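Local coordinates for oxidoreductase protein (PDB 5UI9), which probably catalyses an NAD-dependent oxidation or reduction, as a member of the GFO/IDH/MocA oxidoreductase family, of a substrate not yet established, at residues G143-P148 with L263-P268; R173-D178 with K209-A214; P120-E125 with G310-S315; F241-I246 with L257-R262. All blocks are in the same frame, centred on the assembly; numbering follows the deposited sequence.

Overall arrangement
Contacts 1, 2 and 4 all reach the large mixed sheet of the C-terminal domain. Contact 3 instead joins an edge strand of the parallel Rossmann sheet to the loop before helix 316-335. Contacts 2 and 3 are buried, near the bound ligands, with nearest atoms about 7 Å apart. Contact 2 uses a carboxylate and a carbonyl to hold helix amides; contact 3 pairs a strand with a loop through one amide and one hydroxyl. Contacts 1 and 4 are partly buried, on the neighbouring strands 262-266 and 253-258 toward one end of the mixed sheet. Contact 4 combines hairpin pairing with a carboxylate and a water. Contact 1 is the most peripheral and rests on apolar touches and carbon-to-carbonyl packing.

Contact 1 of 4, residues G143-P148 with L263-P268; sequences GAIGEP and LEVTGP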
loop_
_atom_site.group_PDB
_atom_site.type_symbol
_atom_site.label_atom_id
_atom_site.label_comp_id
_atom_site.label_asym_id
_atom_site.label_seq_id
_atom_site.Cartn_x
_atom_site.Cartn_y
_atom_site.Cartn_z
ATOM N N GLY A 143 11.676 -2.283 -20.788
ATOM C CA GLY A 143 12.105 -3.598 -20.311
ATOM C C GLY A 143 13.124 -3.538 -19.184
ATOM O O GLY A 143 13.583 -4.580 -18.723
ATOM N N ALA A 144 13.454 -2.329 -18.717
ATOM C CA ALA A 144 14.497 -2.110 -17.704
ATOM C C ALA A 144 14.363 -2.956 -16.425
ATOM O O ALA A 144 15.373 -3.382 -15.860
ATOM C CB ALA A 144 14.559 -0.633 -17.337
ATOM N N ILE A 145 13.129 -3.187 -15.977
ATOM C CA ILE A 145 12.879 -3.936 -14.734
ATOM C C ILE A 145 12.186 -5.288 -14.948
ATOM O O ILE A 145 11.727 -5.906 -13.981
ATOM C CB ILE A 145 12.094 -3.088 -13.707
ATOM C CG1 ILE A 145 10.655 -2.795 -14.157
ATOM C CG2 ILE A 145 12.839 -1.791 -13.423
ATOM C CD1 ILE A 145 9.748 -2.471 -12.982
ATOM N N GLY A 146 12.148 -5.756 -16.198
ATOM C CA GLY A 146 11.463 -6.999 -16.540
ATOM C C GLY A 146 9.959 -6.842 -16.528
ATOM O O GLY A 146 9.446 -5.739 -16.721
ATOM N N GLU A 147 9.253 -7.952 -16.308
ATOM C CA GLU A 147 7.792 -7.956 -16.270
ATOM C C GLU A 147 7.323 -7.457 -14.903
ATOM O O GLU A 147 7.729 -8.016 -13.887
ATOM C CB GLU A 147 7.232 -9.366 -16.503
ATOM C CG GLU A 147 7.569 -9.994 -17.857
ATOM C CD GLU A 147 6.834 -9.371 -19.049
ATOM O OE1 GLU A 147 5.956 -8.493 -18.871
ATOM O OE2 GLU A 147 7.140 -9.777 -20.195
ATOM N N PRO A 148 6.454 -6.428 -14.870
ATOM C CA PRO A 148 5.925 -5.949 -13.582
ATOM C C PRO A 148 4.997 -6.971 -12.915
ATOM O O PRO A 148 4.197 -7.594 -13.600
ATOM C CB PRO A 148 5.141 -4.694 -13.972
ATOM C CG PRO A 148 4.727 -4.926 -15.388
ATOM C CD PRO A 148 5.812 -5.748 -16.018
ATOM N N LEU A 263 13.052 9.848 -9.375
ATOM C CA LEU A 263 12.761 8.573 -10.030
ATOM C C LEU A 263 13.960 7.633 -9.903
ATOM O O LEU A 263 14.984 7.832 -10.564
ATOM C CB LEU A 263 12.412 8.822 -11.503
ATOM C CG LEU A 263 12.093 7.636 -12.412
ATOM C CD1 LEU A 263 10.975 6.784 -11.837
ATOM C CD2 LEU A 263 11.717 8.151 -13.794
ATOM N N GLU A 264 13.824 6.628 -9.038
ATOM C CA GLU A 264 14.842 5.590 -8.842
ATOM C C GLU A 264 14.488 4.365 -9.654
ATOM O O GLU A 264 13.428 3.777 -9.455
ATOM C CB GLU A 264 14.929 5.165 -7.380
ATOM C CG GLU A 264 16.062 5.798 -6.609
ATOM C CD GLU A 264 16.139 5.286 -5.182
ATOM O OE1 GLU A 264 15.978 4.062 -4.959
ATOM O OE2 GLU A 264 16.361 6.122 -4.283
ATOM N N VAL A 265 15.386 3.975 -10.550
ATOM C CA VAL A 265 15.222 2.769 -11.350
ATOM C C VAL A 265 16.436 1.898 -11.093
ATOM O O VAL A 265 17.561 2.345 -11.314
ATOM C CB VAL A 265 15.143 3.090 -12.854
ATOM C CG1 VAL A 265 15.067 1.803 -13.677
ATOM C CG2 VAL A 265 13.966 4.010 -13.144
ATOM N N THR A 266 16.220 0.676 -10.610
ATOM C CA THR A 266 17.315 -0.286 -10.458
ATOM C C THR A 266 17.004 -1.511 -11.307
ATOM O O THR A 266 15.884 -2.020 -11.283
ATOM C CB THR A 266 17.598 -0.684 -8.985
ATOM O OG1 THR A 266 16.644 -1.651 -8.540
ATOM C CG2 THR A 266 17.574 0.530 -8.060
ATOM N N GLY A 267 18.000 -1.948 -12.070
ATOM C CA GLY A 267 17.878 -3.083 -12.974
ATOM C C GLY A 267 19.140 -3.926 -12.937
ATOM O O GLY A 267 19.986 -3.733 -12.060
ATOM N N PRO A 268 19.280 -4.868 -13.888
ATOM C CA PRO A 268 20.460 -5.748 -13.922
ATOM C C PRO A 268 21.820 -5.014 -13.978
ATOM O O PRO A 268 22.790 -5.496 -13.391
ATOM C CB PRO A 268 20.234 -6.585 -15.188
ATOM C CG PRO A 268 18.756 -6.572 -15.389
ATOM C CD PRO A 268 18.311 -5.212 -14.948
#
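Ile145 lays its CG2 methyl over the backbone of strand 262-266, with CG2 3.7 Å from Thr266 O. The same methyl reaches Val265, where Ile145 CG2 lies 4.2 Å from Val265 CG1. The first torsion explains this split. CG1 sits between the backbone N and the carbonyl carbon (chi1 68°), which leaves CG2 beside the N on the side of the strand. The longer branch leads away, and the Ile145 side chain also packs on Leu140, Ile248 and Ile255. Ala144 adds a looser touch, its CB 4.4 Å from Val265 CG1.

These residues belong to a type I beta turn from Gly143 to Gly146, closed by the bond from Gly146 N to Gly143 O (3.1 Å). Gly143 ends helix 131-141 in a Schellman motif, with positive phi. The turn thus carries the chain from that helix into strand 148-156 of the mixed sheet, and it leans on the end of strand 262-266 as it passes.

Beyond Val265 the touching is through backbone and ring. Ala144 O faces Pro268 CD at 3.6 Å and Gly267 CA at 3.8 Å. Gly267 lacks a side chain, which lets the carbonyl come this close. Thr266 turns its side chain away from the turn; its OG1 is hydrogen-bonded to Thr254 OG1, and the residue packs on Lys235 of the second subunit.

Contact 2 of 4, residues R173-D178 with K209-A214; sequences RFIIED and KGEDVA. With 8A1 ((2S)-2,3-dihydroxy-2-methylpropanoic acid), chain D.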
loop_
_atom_site.group_PDB
_atom_site.type_symbol
_atom_site.label_atom_id
_atom_site.label_comp_id
_atom_site.label_asym_id
_atom_site.label_seq_id
_atom_site.Cartn_x
_atom_site.Cartn_y
_atom_site.Cartn_z
ATOM N N ARG A 173 -20.555 11.447 -2.490
ATOM C CA ARG A 173 -19.315 10.900 -3.035
ATOM C C ARG A 173 -18.290 12.020 -3.189
ATOM O O ARG A 173 -18.644 13.131 -3.591
ATOM C CB ARG A 173 -19.582 10.276 -4.400
ATOM C CG ARG A 173 -20.546 9.105 -4.351
ATOM C CD ARG A 173 -20.644 8.414 -5.699
ATOM N NE ARG A 173 -21.291 7.105 -5.586
ATOM C CZ ARG A 173 -21.409 6.216 -6.576
ATOM N NH1 ARG A 173 -20.921 6.466 -7.797
ATOM N NH2 ARG A 173 -22.018 5.058 -6.338
ATOM N N PHE A 174 -17.026 11.726 -2.880
ATOM C CA PHE A 174 -15.937 12.701 -3.020
ATOM C C PHE A 174 -14.701 12.049 -3.651
ATOM O O PHE A 174 -14.604 12.031 -4.871
ATOM C CB PHE A 174 -15.659 13.429 -1.679
ATOM C CG PHE A 174 -14.363 14.225 -1.638
ATOM C CD1 PHE A 174 -13.905 14.943 -2.744
ATOM C CD2 PHE A 174 -13.617 14.279 -0.460
ATOM C CE1 PHE A 174 -12.717 15.665 -2.687
ATOM C CE2 PHE A 174 -12.432 15.004 -0.395
ATOM C CZ PHE A 174 -11.979 15.697 -1.509
ATOM N N ILE A 175 -13.790 11.489 -2.854
ATOM C CA ILE A 175 -12.408 11.299 -3.329
ATOM C C ILE A 175 -12.213 10.280 -4.467
ATOM O O ILE A 175 -11.380 10.520 -5.335
ATOM C CB ILE A 175 -11.421 11.028 -2.168
ATOM C CG1 ILE A 175 -9.976 11.308 -2.614
ATOM C CG2 ILE A 175 -11.567 9.608 -1.631
ATOM C CD1 ILE A 175 -8.993 11.353 -1.468
ATOM N N ILE A 176 -12.964 9.178 -4.495
ATOM C CA ILE A 176 -12.795 8.201 -5.587
ATOM C C ILE A 176 -13.242 8.812 -6.930
ATOM O O ILE A 176 -12.518 8.728 -7.933
ATOM C CB ILE A 176 -13.514 6.849 -5.342
ATOM C CG1 ILE A 176 -13.091 6.233 -4.003
ATOM C CG2 ILE A 176 -13.209 5.876 -6.481
ATOM C CD1 ILE A 176 -13.745 4.902 -3.688
ATOM N N GLU A 177 -14.423 9.427 -6.924
ATOM C CA GLU A 177 -14.963 10.140 -8.084
ATOM C C GLU A 177 -14.089 11.323 -8.528
ATOM O O GLU A 177 -13.903 11.536 -9.718
ATOM C CB GLU A 177 -16.377 10.646 -7.769
ATOM C CG GLU A 177 -17.077 11.351 -8.922
ATOM C CD GLU A 177 -18.447 11.909 -8.563
ATOM O OE1 GLU A 177 -19.044 12.572 -9.436
ATOM O OE2 GLU A 177 -18.930 11.702 -7.424
ATOM N N ASP A 178 -13.570 12.090 -7.578
ATOM C CA ASP A 178 -12.815 13.295 -7.905
ATOM C C ASP A 178 -11.354 13.016 -8.263
ATOM O O ASP A 178 -10.826 13.565 -9.234
ATOM C CB ASP A 178 -12.847 14.281 -6.738
ATOM C CG ASP A 178 -11.967 15.495 -6.985
ATOM O OD1 ASP A 178 -12.114 16.116 -8.063
ATOM O OD2 ASP A 178 -11.124 15.811 -6.117
ATOM N N LYS A 209 -19.228 16.136 3.365
ATOM C CA LYS A 209 -20.275 15.112 3.292
ATOM C C LYS A 209 -19.762 13.737 2.837
ATOM O O LYS A 209 -20.344 12.718 3.196
ATOM C CB LYS A 209 -21.405 15.570 2.358
ATOM N N GLY A 210 -18.678 13.710 2.062
ATOM C CA GLY A 210 -18.248 12.499 1.355
ATOM C C GLY A 210 -16.980 11.872 1.895
ATOM O O GLY A 210 -16.352 12.410 2.801
ATOM N N GLU A 211 -16.615 10.727 1.321
ATOM C CA GLU A 211 -15.421 9.984 1.734
ATOM C C GLU A 211 -14.154 10.694 1.254
ATOM O O GLU A 211 -14.064 11.092 0.091
ATOM C CB GLU A 211 -15.484 8.511 1.259
ATOM C CG GLU A 211 -14.935 8.168 -0.130
ATOM C CD GLU A 211 -15.675 8.808 -1.298
ATOM O OE1 GLU A 211 -16.810 9.312 -1.119
ATOM O OE2 GLU A 211 -15.113 8.811 -2.415
ATOM N N ASP A 212 -13.188 10.872 2.155
ATOM C CA ASP A 212 -11.922 11.531 1.806
ATOM C C ASP A 212 -10.703 10.625 1.915
ATOM O O ASP A 212 -9.578 11.092 1.783
ATOM C CB ASP A 212 -11.722 12.825 2.610
ATOM C CG ASP A 212 -11.741 12.611 4.107
ATOM O OD1 ASP A 212 -12.002 11.482 4.557
ATOM O OD2 ASP A 212 -11.504 13.586 4.847
ATOM N N VAL A 213 -10.941 9.333 2.142
ATOM C CA VAL A 213 -9.892 8.337 2.207
ATOM C C VAL A 213 -10.430 7.093 1.518
ATOM O O VAL A 213 -11.562 6.687 1.778
ATOM C CB VAL A 213 -9.501 7.993 3.663
ATOM C CG1 VAL A 213 -8.348 6.991 3.680
ATOM C CG2 VAL A 213 -9.120 9.254 4.436
ATOM N N ALA A 214 -9.631 6.516 0.625
ATOM C CA ALA A 214 -10.007 5.308 -0.096
ATOM C C ALA A 214 -8.777 4.453 -0.341
ATOM O O ALA A 214 -7.725 4.960 -0.743
ATOM C CB ALA A 214 -10.689 5.653 -1.415
HETATM O OXT 8A1 D . -7.047 17.491 -10.443
HETATM C C 8A1 D . -8.209 17.156 -10.110
HETATM O O 8A1 D . -8.971 16.526 -10.876
HETATM C CA 8A1 D . -8.710 17.509 -8.733
HETATM C CB 8A1 D . -8.439 16.291 -7.849
HETATM O O1 8A1 D . -8.695 16.570 -6.469
HETATM O O2 8A1 D . -10.120 17.787 -8.782
HETATM C C3 8A1 D . -8.003 18.764 -8.219
#
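Glu211 grips the start of helix 175-191 with its carboxylate and its backbone carbonyl. Phe174 is the N-cap residue of this helix, which belongs to the C-terminal domain of the GFO/IDH/MocA fold. Glu211 OE1 accepts Phe174 N at 3.0 Å, on the syn side but 33° out of the carboxylate plane. Glu211 OE2 takes Ile176 N at 3.0 Å in a nearly straight bond (175°) and also bonds Tyr330 OH. The Glu211 chain is bent at chi2 (-64°). The bend lets the two carboxylate oxygens take the amides of Phe174 and Ile176; the backbone carbonyl takes Ile175 N. The positive end of the helix would probably stabilise the negative charge.

Packing is close around this grip. Ile176 CG1 lies 3.6 Å from Ala214 CB, and Asp212 CB meets the edge of the Phe174 ring, near its plane. The Arg173 end is looser. Arg173 sets out away from 209-214, is exposed, and makes a cation-pi contact with Tyr330.

One turn on, Asp178 faces the bound (2S)-2,3-dihydroxy-2-methylpropanoic acid. Its OD1 accepts the ligand O2 at 2.7 Å, and its OD2 accepts the ligand O1 at 2.6 Å.

Contact 3 of 4, residues P120-E125 with G310-S315; sequences PLMVHE and GETSTS
Thr314 meets strand 121-124 through two bonds at Val123. Its hydroxyl donates to the strand, with Thr314 OG1 2.7 Å from Val123 O and in the plane of that carbonyl. In return Val123 N donates to Thr314 O at 2.8 Å. OG1 sits between the backbone N and the carbonyl carbon of Thr314 (chi1 59°), which turns the hydroxyl toward the strand. CG2 of Thr314 rests 3.9 Å from Glu125 CB. Met122 crosses Thr312 at about a right angle. Its CG lies 3.4 Å from Thr312 OG1, while its SD is 3.8 Å from Thr312 CG2.

Met122 and Ser315 form a single backbone bridge, supported by a CA-H...O contact from Ser315 CA to Leu121 O at 3.4 Å. Ser315 is the N-cap of helix 316-335. Its OG donates to Glu311 OE2, on the anti lone pair, at 2.9 Å, and accepts the amide of Asp318, the N-cap bond. This ties loop to helix. Glu125 OE2 turns instead to the ND1 of His182, which lines the pocket of the bound dihydroxy acid. His124, the residue before Glu125, touches NAD.

Strand 121-124 is an edge strand of the parallel Rossmann sheet, with strand 94-97 as its neighbour. The loop 310-315 runs along its other edge. Met122 also packs on Ile298 and Trp302 of helix 289-308, and the chain passes from that helix through this loop into helix 316-335.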
loop_
_atom_site.group_PDB
_atom_site.type_symbol
_atom_site.label_atom_id
_atom_site.label_comp_id
_atom_site.label_asym_id
_atom_site.label_seq_id
_atom_site.Cartn_x
_atom_site.Cartn_y
_atom_site.Cartn_z
ATOM N N PRO A 120 -14.920 11.862 -32.888
ATOM C CA PRO A 120 -14.058 11.555 -31.749
ATOM C C PRO A 120 -14.621 12.057 -30.412
ATOM O O PRO A 120 -15.277 13.110 -30.355
ATOM C CB PRO A 120 -12.752 12.285 -32.087
ATOM C CG PRO A 120 -12.760 12.435 -33.562
ATOM C CD PRO A 120 -14.196 12.598 -33.944
ATOM N N LEU A 121 -14.381 11.281 -29.358
ATOM C CA LEU A 121 -14.705 11.679 -27.992
ATOM C C LEU A 121 -13.506 11.346 -27.119
ATOM O O LEU A 121 -13.118 10.181 -27.035
ATOM C CB LEU A 121 -15.940 10.930 -27.483
ATOM C CG LEU A 121 -16.353 11.160 -26.021
ATOM C CD1 LEU A 121 -16.704 12.623 -25.775
ATOM C CD2 LEU A 121 -17.512 10.249 -25.643
ATOM N N MET A 122 -12.933 12.364 -26.478
ATOM C CA MET A 122 -11.825 12.183 -25.546
ATOM C C MET A 122 -12.241 12.673 -24.171
ATOM O O MET A 122 -12.832 13.743 -24.046
ATOM C CB MET A 122 -10.586 12.966 -25.999
ATOM C CG MET A 122 -9.355 12.694 -25.137
ATOM S SD MET A 122 -7.903 13.673 -25.552
ATOM C CE MET A 122 -8.307 15.247 -24.810
ATOM N N VAL A 123 -11.899 11.903 -23.144
ATOM C CA VAL A 123 -12.038 12.375 -21.773
ATOM C C VAL A 123 -10.779 13.153 -21.419
ATOM O O VAL A 123 -9.659 12.688 -21.664
ATOM C CB VAL A 123 -12.282 11.217 -20.784
ATOM C CG1 VAL A 123 -12.423 11.739 -19.349
ATOM C CG2 VAL A 123 -13.526 10.450 -21.212
ATOM N N HIS A 124 -10.953 14.352 -20.868
ATOM C CA HIS A 124 -9.813 15.118 -20.392
ATOM C C HIS A 124 -9.367 14.460 -19.078
ATOM O O HIS A 124 -9.787 14.850 -17.992
ATOM C CB HIS A 124 -10.150 16.605 -20.225
ATOM C CG HIS A 124 -8.957 17.475 -19.964
ATOM N ND1 HIS A 124 -8.628 18.541 -20.773
ATOM C CD2 HIS A 124 -8.023 17.443 -18.979
ATOM C CE1 HIS A 124 -7.546 19.129 -20.298
ATOM N NE2 HIS A 124 -7.152 18.477 -19.214
ATOM N N GLU A 125 -8.543 13.425 -19.219
ATOM C CA GLU A 125 -7.971 12.698 -18.101
ATOM C C GLU A 125 -6.453 12.915 -18.153
ATOM O O GLU A 125 -5.737 12.187 -18.852
ATOM C CB GLU A 125 -8.363 11.219 -18.218
ATOM C CG GLU A 125 -7.796 10.302 -17.147
ATOM C CD GLU A 125 -7.882 10.894 -15.749
ATOM O OE1 GLU A 125 -9.008 11.056 -15.231
ATOM O OE2 GLU A 125 -6.813 11.216 -15.192
ATOM N N GLY A 310 -6.406 9.968 -35.936
ATOM C CA GLY A 310 -6.127 8.865 -35.011
ATOM C C GLY A 310 -7.085 8.884 -33.829
ATOM O O GLY A 310 -7.866 9.823 -33.668
ATOM N N GLU A 311 -7.030 7.838 -33.010
ATOM C CA GLU A 311 -7.805 7.759 -31.774
ATOM C C GLU A 311 -6.953 8.334 -30.636
ATOM O O GLU A 311 -5.724 8.265 -30.681
ATOM C CB GLU A 311 -8.169 6.295 -31.488
ATOM C CG GLU A 311 -9.250 6.080 -30.425
ATOM C CD GLU A 311 -9.279 4.654 -29.876
ATOM O OE1 GLU A 311 -8.904 3.711 -30.612
ATOM O OE2 GLU A 311 -9.676 4.472 -28.702
ATOM N N THR A 312 -7.604 8.913 -29.628
ATOM C CA THR A 312 -6.903 9.468 -28.468
ATOM C C THR A 312 -6.627 8.399 -27.404
ATOM O O THR A 312 -7.244 7.336 -27.388
ATOM C CB THR A 312 -7.665 10.657 -27.840
ATOM O OG1 THR A 312 -8.990 10.257 -27.467
ATOM C CG2 THR A 312 -7.733 11.830 -28.823
ATOM N N SER A 313 -5.697 8.720 -26.512
ATOM C CA SER A 313 -5.205 7.807 -25.475
ATOM C C SER A 313 -6.282 7.586 -24.413
ATOM O O SER A 313 -6.521 6.448 -23.997
ATOM C CB SER A 313 -3.916 8.370 -24.847
ATOM O OG SER A 313 -3.443 7.572 -23.774
ATOM N N THR A 314 -6.930 8.668 -23.987
ATOM C CA THR A 314 -8.055 8.587 -23.052
ATOM C C THR A 314 -9.375 8.854 -23.777
ATOM O O THR A 314 -10.183 9.694 -23.364
ATOM C CB THR A 314 -7.872 9.544 -21.859
ATOM O OG1 THR A 314 -7.746 10.889 -22.336
ATOM C CG2 THR A 314 -6.625 9.162 -21.064
ATOM N N SER A 315 -9.593 8.106 -24.855
ATOM C CA SER A 315 -10.824 8.187 -25.611
ATOM C C SER A 315 -11.968 7.779 -24.693
ATOM O O SER A 315 -11.744 7.104 -23.680
ATOM C CB SER A 315 -10.771 7.266 -26.835
ATOM O OG SER A 315 -10.714 5.906 -26.434
#

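Contact 4 of 4, residues F241-I246 with L257-R262; sequences FPETLI and LSQGYR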
loop_
_atom_site.group_PDB
_atom_site.type_symbol
_atom_site.label_atom_id
_atom_site.label_comp_id
_atom_site.label_asym_id
_atom_site.label_seq_id
_atom_site.Cartn_x
_atom_site.Cartn_y
_atom_site.Cartn_z
ATOM N N PHE A 241 0.972 17.701 -2.676
ATOM C CA PHE A 241 0.014 17.976 -3.763
ATOM C C PHE A 241 0.729 18.610 -4.975
ATOM O O PHE A 241 1.497 19.555 -4.777
ATOM C CB PHE A 241 -1.118 18.899 -3.269
ATOM C CG PHE A 241 -2.133 19.264 -4.331
ATOM C CD1 PHE A 241 -1.940 20.376 -5.151
ATOM C CD2 PHE A 241 -3.288 18.506 -4.503
ATOM C CE1 PHE A 241 -2.865 20.713 -6.131
ATOM C CE2 PHE A 241 -4.216 18.832 -5.483
ATOM C CZ PHE A 241 -4.008 19.943 -6.295
ATOM N N PRO A 242 0.510 18.132 -6.214
ATOM C CA PRO A 242 -0.414 17.061 -6.596
ATOM C C PRO A 242 0.340 15.822 -7.098
ATOM O O PRO A 242 -0.001 15.247 -8.149
ATOM C CB PRO A 242 -1.173 17.713 -7.751
ATOM C CG PRO A 242 -0.105 18.498 -8.448
ATOM C CD PRO A 242 0.918 18.898 -7.403
ATOM N N GLU A 243 1.366 15.419 -6.359
ATOM C CA GLU A 243 2.212 14.312 -6.770
ATOM C C GLU A 243 1.588 12.972 -6.422
ATOM O O GLU A 243 1.127 12.767 -5.293
ATOM C CB GLU A 243 3.576 14.394 -6.087
ATOM C CG GLU A 243 4.382 15.618 -6.451
ATOM C CD GLU A 243 5.559 15.822 -5.519
ATOM O OE1 GLU A 243 5.739 16.944 -5.009
ATOM O OE2 GLU A 243 6.293 14.852 -5.269
ATOM N N THR A 244 1.609 12.060 -7.393
ATOM C CA THR A 244 1.286 10.656 -7.186
ATOM C C THR A 244 2.600 9.871 -7.053
ATOM O O THR A 244 3.440 9.903 -7.960
ATOM C CB THR A 244 0.460 10.099 -8.366
ATOM O OG1 THR A 244 -0.751 10.858 -8.520
ATOM C CG2 THR A 244 0.114 8.619 -8.143
ATOM N N LEU A 245 2.770 9.175 -5.925
ATOM C CA LEU A 245 3.966 8.378 -5.663
ATOM C C LEU A 245 3.739 6.955 -6.164
ATOM O O LEU A 245 2.657 6.400 -5.997
ATOM C CB LEU A 245 4.303 8.388 -4.162
ATOM C CG LEU A 245 4.320 9.787 -3.529
ATOM C CD1 LEU A 245 4.788 9.720 -2.081
ATOM C CD2 LEU A 245 5.183 10.759 -4.335
ATOM N N ILE A 246 4.754 6.372 -6.788
ATOM C CA ILE A 246 4.590 5.102 -7.490
ATOM C C ILE A 246 5.741 4.144 -7.200
ATOM O O ILE A 246 6.912 4.501 -7.362
ATOM C CB ILE A 246 4.423 5.311 -9.017
ATOM C CG1 ILE A 246 3.156 6.137 -9.299
ATOM C CG2 ILE A 246 4.340 3.962 -9.736
ATOM C CD1 ILE A 246 2.940 6.497 -10.747
ATOM N N LEU A 257 9.124 6.061 -7.757
ATOM C CA LEU A 257 8.861 7.477 -7.965
ATOM C C LEU A 257 8.427 8.046 -6.627
ATOM O O LEU A 257 7.329 7.753 -6.159
ATOM C CB LEU A 257 7.769 7.680 -9.025
ATOM C CG LEU A 257 7.283 9.115 -9.256
ATOM C CD1 LEU A 257 8.433 10.034 -9.635
ATOM C CD2 LEU A 257 6.210 9.126 -10.337
ATOM N N SER A 258 9.293 8.857 -6.023
ATOM C CA SER A 258 9.094 9.374 -4.668
ATOM C C SER A 258 8.911 10.892 -4.692
ATOM O O SER A 258 9.065 11.527 -5.745
ATOM C CB SER A 258 10.275 8.977 -3.781
ATOM O OG SER A 258 11.476 9.536 -4.260
ATOM N N GLN A 259 8.556 11.449 -3.534
ATOM C CA GLN A 259 8.287 12.888 -3.358
ATOM C C GLN A 259 9.373 13.766 -3.987
ATOM O O GLN A 259 10.545 13.453 -3.897
ATOM C CB GLN A 259 8.122 13.207 -1.852
ATOM C CG GLN A 259 8.363 14.654 -1.394
ATOM C CD GLN A 259 7.109 15.503 -1.371
ATOM O OE1 GLN A 259 6.261 15.337 -0.489
ATOM N NE2 GLN A 259 7.002 16.450 -2.313
ATOM N N GLY A 260 8.965 14.878 -4.592
ATOM C CA GLY A 260 9.880 15.785 -5.290
ATOM C C GLY A 260 10.277 15.300 -6.675
ATOM O O GLY A 260 11.286 15.744 -7.210
ATOM N N TYR A 261 9.481 14.390 -7.244
ATOM C CA TYR A 261 9.678 13.842 -8.593
ATOM C C TYR A 261 11.005 13.109 -8.802
ATOM O O TYR A 261 11.551 13.098 -9.906
ATOM C CB TYR A 261 9.502 14.937 -9.646
ATOM C CG TYR A 261 8.225 15.708 -9.477
ATOM C CD1 TYR A 261 7.012 15.135 -9.826
ATOM C CD2 TYR A 261 8.220 17.009 -8.965
ATOM C CE1 TYR A 261 5.822 15.828 -9.682
ATOM C CE2 TYR A 261 7.028 17.715 -8.811
ATOM C CZ TYR A 261 5.834 17.118 -9.178
ATOM O OH TYR A 261 4.639 17.780 -9.031
ATOM N N ARG A 262 11.507 12.482 -7.744
ATOM C CA ARG A 262 12.724 11.698 -7.830
ATOM C C ARG A 262 12.382 10.292 -8.314
ATOM O O ARG A 262 11.535 9.626 -7.729
ATOM C CB ARG A 262 13.412 11.652 -6.473
ATOM C CG ARG A 262 14.799 11.033 -6.534
ATOM C CD ARG A 262 15.655 11.422 -5.341
ATOM N NE ARG A 262 15.306 10.690 -4.120
ATOM C CZ ARG A 262 15.678 9.438 -3.835
ATOM N NH1 ARG A 262 16.422 8.724 -4.683
ATOM N NH2 ARG A 262 15.297 8.886 -2.682
HETATM O O HOH W 1 6.784 12.966 -7.096
#
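Glu243 has CG anti to its carbonyl carbon (chi1 -63°). This first torsion, with the chain extended beyond CG, carries the carboxylate over one face of the Tyr261 ring. Carboxylate and ring are stacked with their planes 30° apart. Glu243 CD stands 3.9 Å above the ring plane of Tyr261, offset toward the rim. The approach is closer at the methylene, where Glu243 CG is 3.4 Å from Tyr261 OH. Past the ring, Glu243 OE2 accepts Gly260 N at 2.8 Å, on the syn side and 23° out of the carboxylate plane. A water also donates to Glu243 OE2 and to Ser258 O, bridging the two segments. Gln259 NE2 lies 3.0 Å from Glu243 OE1, but the amide is nearly perpendicular to the carboxylate and the angle is too poor for a hydrogen bond.

Glu243 thus reaches the turn that follows strand 253-258. Tyr261 and Arg262 both face Ser258 there, forming a G1 beta bulge. The turn carries the chain into strand 262-266, while strands 245-250 and 253-258 form a beta hairpin of the mixed sheet. Ile246 and Leu257 make an antiparallel hydrogen-bonded pair in it. Ile246 N donates to Leu257 O at 3.0 Å, and Leu257 N to Ile246 O at 2.7 Å. Their CB atoms lie on the same face of the sheet, and both side chains pack on helix 131-141, Ile246 on Ile133 and Leu257 on Val136. Leu245 bends its end toward the turn, with CD2 3.5 Å from Gln259 N. Pro242, after a cis peptide bond, rests against Ile291, which lines the dihydroxy acid pocket.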